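Local coordinates for transcription regulator, Crp family (Thermus thermophilus, PDB 4EV0), which activates transcription from several promoters as a cAMP-dependent, sequence-specific DNA-binding homodimer with a winged helix-turn-helix motif, at residues B[50-55]-B[62-67]. Numbering follows the deposited sequence.
With CMP (adenosine-3',5'-cyclic-monophosphate), chain G.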
loop_
_atom_site.group_PDB
_atom_site.type_symbol
_atom_site.label_atom_id
_atom_site.label_comp_id
_atom_site.label_asym_id
_atom_site.label_seq_id
_atom_site.Cartn_x
_atom_site.Cartn_y
_atom_site.Cartn_z
ATOM N N LYS B 50 -15.206 10.768 17.820
ATOM C CA LYS B 50 -14.437 9.735 17.143
ATOM C C LYS B 50 -15.114 9.334 15.835
ATOM O O LYS B 50 -16.331 9.107 15.785
ATOM C CB LYS B 50 -14.271 8.517 18.064
ATOM C CG LYS B 50 -13.301 7.459 17.560
ATOM C CD LYS B 50 -13.115 6.311 18.588
ATOM C CE LYS B 50 -12.193 6.718 19.740
ATOM N NZ LYS B 50 -12.510 6.004 21.013
ATOM N N VAL B 51 -14.318 9.236 14.776
ATOM C CA VAL B 51 -14.851 8.895 13.466
ATOM C C VAL B 51 -14.225 7.612 12.932
ATOM O O VAL B 51 -13.029 7.419 13.057
ATOM C CB VAL B 51 -14.620 10.050 12.479
ATOM C CG1 VAL B 51 -14.924 9.623 11.046
ATOM C CG2 VAL B 51 -15.464 11.254 12.882
ATOM N N ARG B 52 -15.027 6.724 12.353
ATOM C CA ARG B 52 -14.462 5.568 11.673
ATOM C C ARG B 52 -14.634 5.650 10.158
ATOM O O ARG B 52 -15.731 5.924 9.656
ATOM C CB ARG B 52 -15.056 4.254 12.187
ATOM C CG ARG B 52 -14.486 3.041 11.475
ATOM C CD ARG B 52 -14.945 1.743 12.116
ATOM N NE ARG B 52 -16.347 1.486 11.819
ATOM C CZ ARG B 52 -16.775 0.596 10.932
ATOM N NH1 ARG B 52 -15.901 -0.142 10.251
ATOM N NH2 ARG B 52 -18.086 0.445 10.738
ATOM N N LEU B 53 -13.536 5.407 9.447
ATOM C CA LEU B 53 -13.528 5.292 7.994
ATOM C C LEU B 53 -13.431 3.830 7.561
ATOM O O LEU B 53 -12.692 3.045 8.158
ATOM C CB LEU B 53 -12.321 6.027 7.422
ATOM C CG LEU B 53 -12.148 7.484 7.831
ATOM C CD1 LEU B 53 -10.771 7.984 7.421
ATOM C CD2 LEU B 53 -13.243 8.346 7.213
ATOM N N PHE B 54 -14.168 3.474 6.514
ATOM C CA PHE B 54 -14.149 2.111 5.988
ATOM C C PHE B 54 -14.597 2.066 4.534
ATOM O O PHE B 54 -15.351 2.919 4.073
ATOM C CB PHE B 54 -15.018 1.164 6.829
ATOM C CG PHE B 54 -16.498 1.530 6.852
ATOM C CD1 PHE B 54 -16.995 2.422 7.797
ATOM C CD2 PHE B 54 -17.390 0.957 5.951
ATOM C CE1 PHE B 54 -18.371 2.751 7.836
ATOM C CE2 PHE B 54 -18.750 1.276 5.981
ATOM C CZ PHE B 54 -19.242 2.180 6.925
ATOM N N ARG B 55 -14.123 1.057 3.822
ATOM C CA ARG B 55 -14.525 0.804 2.453
ATOM C C ARG B 55 -15.369 -0.453 2.445
ATOM O O ARG B 55 -15.240 -1.305 3.330
ATOM C CB ARG B 55 -13.292 0.606 1.550
ATOM C CG ARG B 55 -12.671 1.928 1.030
ATOM C CD ARG B 55 -11.378 1.723 0.220
ATOM N NE ARG B 55 -11.584 1.072 -1.070
ATOM C CZ ARG B 55 -11.793 1.711 -2.220
ATOM N NH1 ARG B 55 -11.850 3.042 -2.253
ATOM N NH2 ARG B 55 -11.952 1.021 -3.347
ATOM N N GLU B 62 -17.051 -4.880 5.219
ATOM C CA GLU B 62 -16.330 -3.644 5.433
ATOM C C GLU B 62 -14.914 -3.797 5.971
ATOM O O GLU B 62 -14.640 -4.573 6.884
ATOM C CB GLU B 62 -17.156 -2.587 6.187
ATOM C CG GLU B 62 -17.885 -3.037 7.400
ATOM C CD GLU B 62 -18.591 -1.872 8.094
ATOM O OE1 GLU B 62 -19.674 -1.429 7.622
ATOM O OE2 GLU B 62 -18.042 -1.390 9.112
ATOM N N ARG B 63 -14.016 -3.051 5.349
ATOM C CA ARG B 63 -12.623 -3.038 5.740
ATOM C C ARG B 63 -12.314 -1.679 6.345
ATOM O O ARG B 63 -12.237 -0.687 5.629
ATOM C CB ARG B 63 -11.740 -3.296 4.520
ATOM C CG ARG B 63 -10.252 -3.219 4.807
ATOM C CD ARG B 63 -9.424 -3.698 3.617
ATOM N NE ARG B 63 -9.591 -2.828 2.458
ATOM C CZ ARG B 63 -8.862 -1.742 2.252
ATOM N NH1 ARG B 63 -7.927 -1.400 3.131
ATOM N NH2 ARG B 63 -9.065 -1.004 1.171
ATOM N N THR B 64 -12.163 -1.637 7.665
ATOM C CA THR B 64 -11.878 -0.395 8.370
ATOM C C THR B 64 -10.522 0.160 7.993
ATOM O O THR B 64 -9.533 -0.579 7.981
ATOM C CB THR B 64 -11.884 -0.590 9.892
ATOM O OG1 THR B 64 -13.199 -0.978 10.326
ATOM C CG2 THR B 64 -11.456 0.714 10.590
ATOM N N LEU B 65 -10.466 1.451 7.681
ATOM C CA LEU B 65 -9.203 2.078 7.301
ATOM C C LEU B 65 -8.617 2.958 8.403
ATOM O O LEU B 65 -7.401 3.116 8.479
ATOM C CB LEU B 65 -9.356 2.939 6.057
ATOM C CG LEU B 65 -10.179 2.586 4.819
ATOM C CD1 LEU B 65 -10.048 3.769 3.815
ATOM C CD2 LEU B 65 -9.748 1.266 4.195
ATOM N N ALA B 66 -9.469 3.548 9.242
ATOM C CA ALA B 66 -8.979 4.452 10.281
ATOM C C ALA B 66 -9.996 4.751 11.361
ATOM O O ALA B 66 -11.189 4.811 11.101
ATOM C CB ALA B 66 -8.492 5.781 9.657
ATOM N N LEU B 67 -9.493 4.943 12.575
ATOM C CA LEU B 67 -10.246 5.558 13.656
ATOM C C LEU B 67 -9.629 6.918 13.931
ATOM O O LEU B 67 -8.442 7.026 14.236
ATOM C CB LEU B 67 -10.189 4.695 14.911
ATOM C CG LEU B 67 -11.014 3.411 14.827
ATOM C CD1 LEU B 67 -10.614 2.417 15.918
ATOM C CD2 LEU B 67 -12.488 3.760 14.913
HETATM P P CMP G . -12.539 11.264 0.639
HETATM O O1P CMP G . -13.085 12.633 0.357
HETATM O O2P CMP G . -12.100 10.401 -0.522
HETATM O "O5'" CMP G . -13.566 10.438 1.572
HETATM C "C5'" CMP G . -13.114 9.363 2.393
HETATM C "C4'" CMP G . -11.839 9.763 3.050
HETATM O "O4'" CMP G . -11.177 8.657 3.693
HETATM C "C3'" CMP G . -10.789 10.255 2.105
HETATM O "O3'" CMP G . -11.154 11.477 1.495
HETATM C "C2'" CMP G . -9.574 10.290 3.013
HETATM O "O2'" CMP G . -9.652 11.372 3.924
HETATM C "C1'" CMP G . -9.798 8.988 3.802
HETATM N N9 CMP G . -8.999 7.887 3.257
HETATM C C8 CMP G . -9.082 7.351 2.026
HETATM N N7 CMP G . -8.145 6.371 1.890
HETATM C C5 CMP G . -7.460 6.282 3.049
HETATM C C6 CMP G . -6.355 5.448 3.590
HETATM N N6 CMP G . -5.778 4.485 2.818
HETATM N N1 CMP G . -5.948 5.693 4.865
HETATM C C2 CMP G . -6.509 6.647 5.627
HETATM N N3 CMP G . -7.527 7.431 5.201
HETATM C C4 CMP G . -8.027 7.293 3.948
#
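The carboxylate of Glu-62 lies over one face of the Phe-54 ring, the two planes 21° apart, with OE2 above the ring centre and OE1 3.3 Å from CE2 toward the rim. The ring in turn puts CD1 on a face of the Arg-52 guanidinium, offset to its rim, while Glu-62 and Thr-64 occupy that guanidinium's edge. Both amino groups of Arg-52 converge on one oxygen: Glu-62 OE2 is 2.5 Å from NH2, a salt bridge whose exact shortness is doubtful, and 2.7 Å from NH1, which reaches it on the anti side of the carboxylate. Arg-52 NH1 also donates to Thr-64 OG1 at 2.8 Å, close to the guanidinium plane. CG of Arg-52 stands anti to the backbone N (chi1 179°), and the chain then bends at chi3, which sets NE; the guanidinium beyond it reaches both acceptors. An alanine at Arg-52 would probably leave Glu-62 without this cationic mate and the Phe-54 ring without the flat group beside it.

The backbones form an antiparallel hairpin interrupted by a classic bulge: Leu-65 N and, weakly, Ala-66 N both donate to Leu-53 O, and Leu-53 N returns a bond to Ala-66 O. On the sheet face opposite Arg-52, Leu-53 CD1 packs against Ala-66 CB at 3.9 Å and also meets cAMP O4'; at the bulge, Leu-65 CD1 lies 3.7 Å from C5 of the adenine. Farther along, Arg-55 and Arg-63 run side by side, with Arg-55 NE 4.0 Å from Arg-63 NH2. Asp-135 of the second subunit forms salt bridges with both, which probably offsets their repulsion. The hairpin of this cyclic nucleotide-binding domain thus presents a polar cluster on one face and, around the other, apolar contacts to cAMP and paired charges at the dimer interface.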